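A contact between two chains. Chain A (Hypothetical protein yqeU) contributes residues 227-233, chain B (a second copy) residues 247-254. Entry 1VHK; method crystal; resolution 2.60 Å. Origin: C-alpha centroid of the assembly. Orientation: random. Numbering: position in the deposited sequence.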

ATOM      1  N   CYS A 227      -6.205  -4.556  18.160  1.00 35.89           N
ATOM      2  CA  CYS A 227      -6.859  -3.498  17.433  1.00 33.51           C
ATOM      3  C   CYS A 227      -7.499  -4.019  16.139  1.00 33.83           C
ATOM      4  O   CYS A 227      -6.893  -4.845  15.436  1.00 34.69           O
ATOM      5  CB  CYS A 227      -5.858  -2.425  16.968  1.00 31.29           C
ATOM      6  SG  CYS A 227      -5.074  -1.469  18.244  1.00 34.47           S
ATOM      7  N   GLY A 228      -8.657  -3.455  15.829  1.00 30.03           N
ATOM      8  CA  GLY A 228      -9.323  -3.802  14.586  1.00 28.33           C
ATOM      9  C   GLY A 228      -8.834  -2.786  13.529  1.00 28.72           C
ATOM     10  O   GLY A 228      -8.440  -1.685  13.921  1.00 28.91           O
ATOM     11  N   LEU A 229      -8.811  -3.179  12.280  1.00 27.14           N
ATOM     12  CA  LEU A 229      -8.349  -2.350  11.182  1.00 27.05           C
ATOM     13  C   LEU A 229      -9.485  -2.112  10.190  1.00 27.59           C
ATOM     14  O   LEU A 229      -9.320  -2.314   8.985  1.00 27.85           O
ATOM     15  CB  LEU A 229      -7.209  -3.110  10.462  1.00 25.00           C
ATOM     16  CG  LEU A 229      -5.940  -3.295  11.295  1.00 24.59           C
ATOM     17  CD1 LEU A 229      -4.817  -3.854  10.448  1.00 22.72           C
ATOM     18  CD2 LEU A 229      -5.525  -1.966  11.945  1.00 21.74           C
ATOM     19  N   GLY A 230     -10.652  -1.772  10.727  1.00 27.06           N
ATOM     20  CA  GLY A 230     -11.866  -1.584   9.929  1.00 24.52           C
ATOM     21  C   GLY A 230     -12.758  -2.814  10.114  1.00 25.48           C
ATOM     22  O   GLY A 230     -12.340  -3.850  10.645  1.00 24.60           O
ATOM     23  N   PRO A 231     -14.004  -2.726   9.677  1.00 26.44           N
ATOM     24  CA  PRO A 231     -14.972  -3.793   9.844  1.00 26.60           C
ATOM     25  C   PRO A 231     -14.855  -4.893   8.814  1.00 29.52           C
ATOM     26  O   PRO A 231     -15.553  -5.921   8.891  1.00 30.04           O
ATOM     27  CB  PRO A 231     -16.309  -3.087   9.704  1.00 24.95           C
ATOM     28  CG  PRO A 231     -16.037  -1.898   8.857  1.00 25.07           C
ATOM     29  CD  PRO A 231     -14.607  -1.500   9.090  1.00 25.89           C
ATOM     30  N   ARG A 232     -14.090  -4.638   7.741  1.00 29.97           N
ATOM     31  CA  ARG A 232     -13.983  -5.676   6.709  1.00 30.55           C
ATOM     32  C   ARG A 232     -12.852  -6.637   7.078  1.00 30.52           C
ATOM     33  O   ARG A 232     -11.815  -6.155   7.548  1.00 29.58           O
ATOM     34  CB  ARG A 232     -13.718  -5.008   5.359  1.00 31.93           C
ATOM     35  CG  ARG A 232     -14.933  -4.628   4.548  1.00 30.21           C
ATOM     36  CD  ARG A 232     -14.617  -3.533   3.512  1.00 26.22           C
ATOM     37  NE  ARG A 232     -14.790  -2.228   4.153  1.00 30.23           N
ATOM     38  CZ  ARG A 232     -13.840  -1.548   4.745  1.00 36.26           C
ATOM     39  NH1 ARG A 232     -12.582  -2.053   4.746  1.00 44.31           N
ATOM     40  NH2 ARG A 232     -14.061  -0.401   5.346  1.00 35.40           N
ATOM     41  N   ILE A 233     -13.013  -7.925   6.787  1.00 28.37           N
ATOM     42  CA  ILE A 233     -11.945  -8.896   7.039  1.00 28.32           C
ATOM     43  C   ILE A 233     -10.906  -8.901   5.927  1.00 28.63           C
ATOM     44  O   ILE A 233     -11.159  -9.052   4.732  1.00 27.65           O
ATOM     45  CB  ILE A 233     -12.525 -10.286   7.308  1.00 31.01           C
ATOM     46  CG1 ILE A 233     -13.433 -10.216   8.566  1.00 32.94           C
ATOM     47  CG2 ILE A 233     -11.462 -11.349   7.460  1.00 23.56           C
ATOM     48  CD1 ILE A 233     -12.712  -9.697   9.816  1.00 30.89           C
TER
ATOM     49  N   ILE B 247      -9.046   6.261   3.341  1.00 24.36           N
ATOM     50  CA  ILE B 247     -10.471   6.570   3.468  1.00 23.67           C
ATOM     51  C   ILE B 247     -11.150   5.890   4.625  1.00 23.21           C
ATOM     52  O   ILE B 247     -11.897   6.566   5.358  1.00 24.93           O
ATOM     53  CB  ILE B 247     -11.204   6.415   2.156  1.00 19.72           C
ATOM     54  CG1 ILE B 247     -10.774   7.582   1.218  1.00 20.91           C
ATOM     55  CG2 ILE B 247     -12.707   6.440   2.343  1.00 20.24           C
ATOM     56  CD1 ILE B 247     -11.045   7.254  -0.245  1.00 19.63           C
ATOM     57  N   SER B 248     -10.941   4.621   4.860  1.00 24.07           N
ATOM     58  CA  SER B 248     -11.500   3.871   5.967  1.00 23.34           C
ATOM     59  C   SER B 248     -10.993   4.458   7.294  1.00 25.58           C
ATOM     60  O   SER B 248     -11.734   4.619   8.266  1.00 23.04           O
ATOM     61  CB  SER B 248     -11.130   2.407   5.863  1.00 21.70           C
ATOM     62  OG  SER B 248     -11.247   1.756   7.138  1.00 28.01           O
ATOM     63  N   TYR B 249      -9.692   4.850   7.276  1.00 24.68           N
ATOM     64  CA  TYR B 249      -9.110   5.445   8.464  1.00 24.25           C
ATOM     65  C   TYR B 249      -9.860   6.717   8.886  1.00 25.12           C
ATOM     66  O   TYR B 249     -10.335   6.780  10.027  1.00 25.97           O
ATOM     67  CB  TYR B 249      -7.623   5.670   8.295  1.00 20.84           C
ATOM     68  CG  TYR B 249      -6.951   6.198   9.544  1.00 18.23           C
ATOM     69  CD1 TYR B 249      -6.719   5.401  10.639  1.00 16.92           C
ATOM     70  CD2 TYR B 249      -6.594   7.538   9.617  1.00 21.06           C
ATOM     71  CE1 TYR B 249      -6.096   5.902  11.779  1.00 17.98           C
ATOM     72  CE2 TYR B 249      -6.013   8.064  10.768  1.00 21.33           C
ATOM     73  CZ  TYR B 249      -5.762   7.228  11.830  1.00 21.04           C
ATOM     74  OH  TYR B 249      -5.136   7.744  12.951  1.00 25.47           O
ATOM     75  N   GLN B 250     -10.019   7.695   8.038  1.00 24.52           N
ATOM     76  CA  GLN B 250     -10.728   8.912   8.221  1.00 26.57           C
ATOM     77  C   GLN B 250     -12.198   8.736   8.611  1.00 29.91           C
ATOM     78  O   GLN B 250     -12.625   9.219   9.670  1.00 30.14           O
ATOM     79  CB  GLN B 250     -10.678   9.738   6.903  1.00 25.07           C
ATOM     80  CG  GLN B 250     -11.364  11.099   6.991  1.00 27.38           C
ATOM     81  CD  GLN B 250     -10.787  11.936   8.115  1.00 30.11           C
ATOM     82  OE1 GLN B 250      -9.579  12.134   8.198  1.00 33.05           O
ATOM     83  NE2 GLN B 250     -11.628  12.364   9.048  1.00 33.39           N
ATOM     84  N   THR B 251     -12.982   8.041   7.785  1.00 30.21           N
ATOM     85  CA  THR B 251     -14.405   7.918   7.947  1.00 30.85           C
ATOM     86  C   THR B 251     -14.893   6.821   8.872  1.00 33.71           C
ATOM     87  O   THR B 251     -16.122   6.640   9.009  1.00 33.84           O
ATOM     88  CB  THR B 251     -15.060   7.594   6.562  1.00 27.59           C
ATOM     89  OG1 THR B 251     -14.574   6.290   6.185  1.00 23.74           O
ATOM     90  CG2 THR B 251     -14.721   8.643   5.529  1.00 22.99           C
ATOM     91  N   GLU B 252     -14.005   5.927   9.312  1.00 35.19           N
ATOM     92  CA  GLU B 252     -14.379   4.794  10.118  1.00 33.80           C
ATOM     93  C   GLU B 252     -13.596   4.673  11.405  1.00 35.03           C
ATOM     94  O   GLU B 252     -14.150   4.132  12.372  1.00 37.93           O
ATOM     95  CB  GLU B 252     -14.277   3.469   9.344  1.00 27.17           C
ATOM     96  CG  GLU B 252     -15.295   3.213   8.288  1.00 32.66           C
ATOM     97  CD  GLU B 252     -15.068   1.997   7.401  1.00 35.22           C
ATOM     98  OE1 GLU B 252     -16.020   1.585   6.683  1.00 30.06           O
ATOM     99  OE2 GLU B 252     -13.958   1.406   7.384  1.00 34.97           O
ATOM    100  N   LEU B 253     -12.301   4.951  11.458  1.00 36.80           N
ATOM    101  CA  LEU B 253     -11.551   4.741  12.709  1.00 37.41           C
ATOM    102  C   LEU B 253     -11.463   6.038  13.510  1.00 39.92           C
ATOM    103  O   LEU B 253     -11.311   6.027  14.741  1.00 40.46           O
ATOM    104  CB  LEU B 253     -10.196   4.152  12.472  1.00 33.78           C
ATOM    105  CG  LEU B 253      -9.961   2.814  11.800  1.00 32.02           C
ATOM    106  CD1 LEU B 253      -8.448   2.492  11.806  1.00 26.16           C
ATOM    107  CD2 LEU B 253     -10.734   1.686  12.442  1.00 26.91           C
ATOM    108  N   LEU B 254     -11.442   7.159  12.805  1.00 41.60           N
ATOM    109  CA  LEU B 254     -11.397   8.468  13.446  1.00 43.76           C
ATOM    110  C   LEU B 254     -12.833   8.923  13.722  1.00 46.79           C
ATOM    111  O   LEU B 254     -13.086   9.597  14.702  1.00 47.64           O
ATOM    112  CB  LEU B 254     -10.640   9.467  12.598  1.00 39.15           C
ATOM    113  CG  LEU B 254      -9.123   9.482  12.652  1.00 39.36           C
ATOM    114  CD1 LEU B 254      -8.531  10.701  11.961  1.00 36.36           C
ATOM    115  CD2 LEU B 254      -8.574   9.424  14.079  1.00 38.33           C
TER

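Chain A packs as an irregular segment beside a chain B helix, and the contact is small, about 229 Å² counted over both sides. Cys A227 lies out of reach, so the contact begins at Gly A228, whose O is 4.3 Å from CD2 of Leu B253. Leu A229 follows with its CA-to-CB bond directed away from the helix; it is buried, but the chain B stretch covers only a little of its surface.

At Gly A230 the backbone itself becomes the contact surface. Its N lies 3.9 Å from Leu B253 CD2, and its CA is 4.4 Å from both Ser B248 OG and Glu B252 OE2. Glycine suits the position because of its backbone angles. With phi 103° and psi 168°, a CB would be jammed against the preceding carbonyl oxygen, and it would also be crowded by Pro A231 CD at 3.1 Å. Leu B253, which points toward chain A, packs a methyl group against bare backbone.

Pro A231 has no amide hydrogen to offer, and its ring presents carbon instead: CD approaches Glu B252 OE2 to 3.4 Å, a van der Waals contact beside the carboxylate.

The polar anchor is Arg A232. Its CA-to-CB bond points sideways, yet the long side chain brings its end nearer the helix, where NH2 forms a salt bridge with Glu B252 OE2 at 2.7 Å. The carboxylate oxygen lies at the edge of the guanidinium, near its plane. In Glu B252 chi1 is m and chi2 is t, which extends the side chain, and its OE2 also accepts a hydrogen bond from Ser B248 OG at 2.7 Å. These two residues, one helical turn apart, both point toward chain A, so the serine helps hold the carboxylate that meets the arginine. Ile A233, exposed, takes no part.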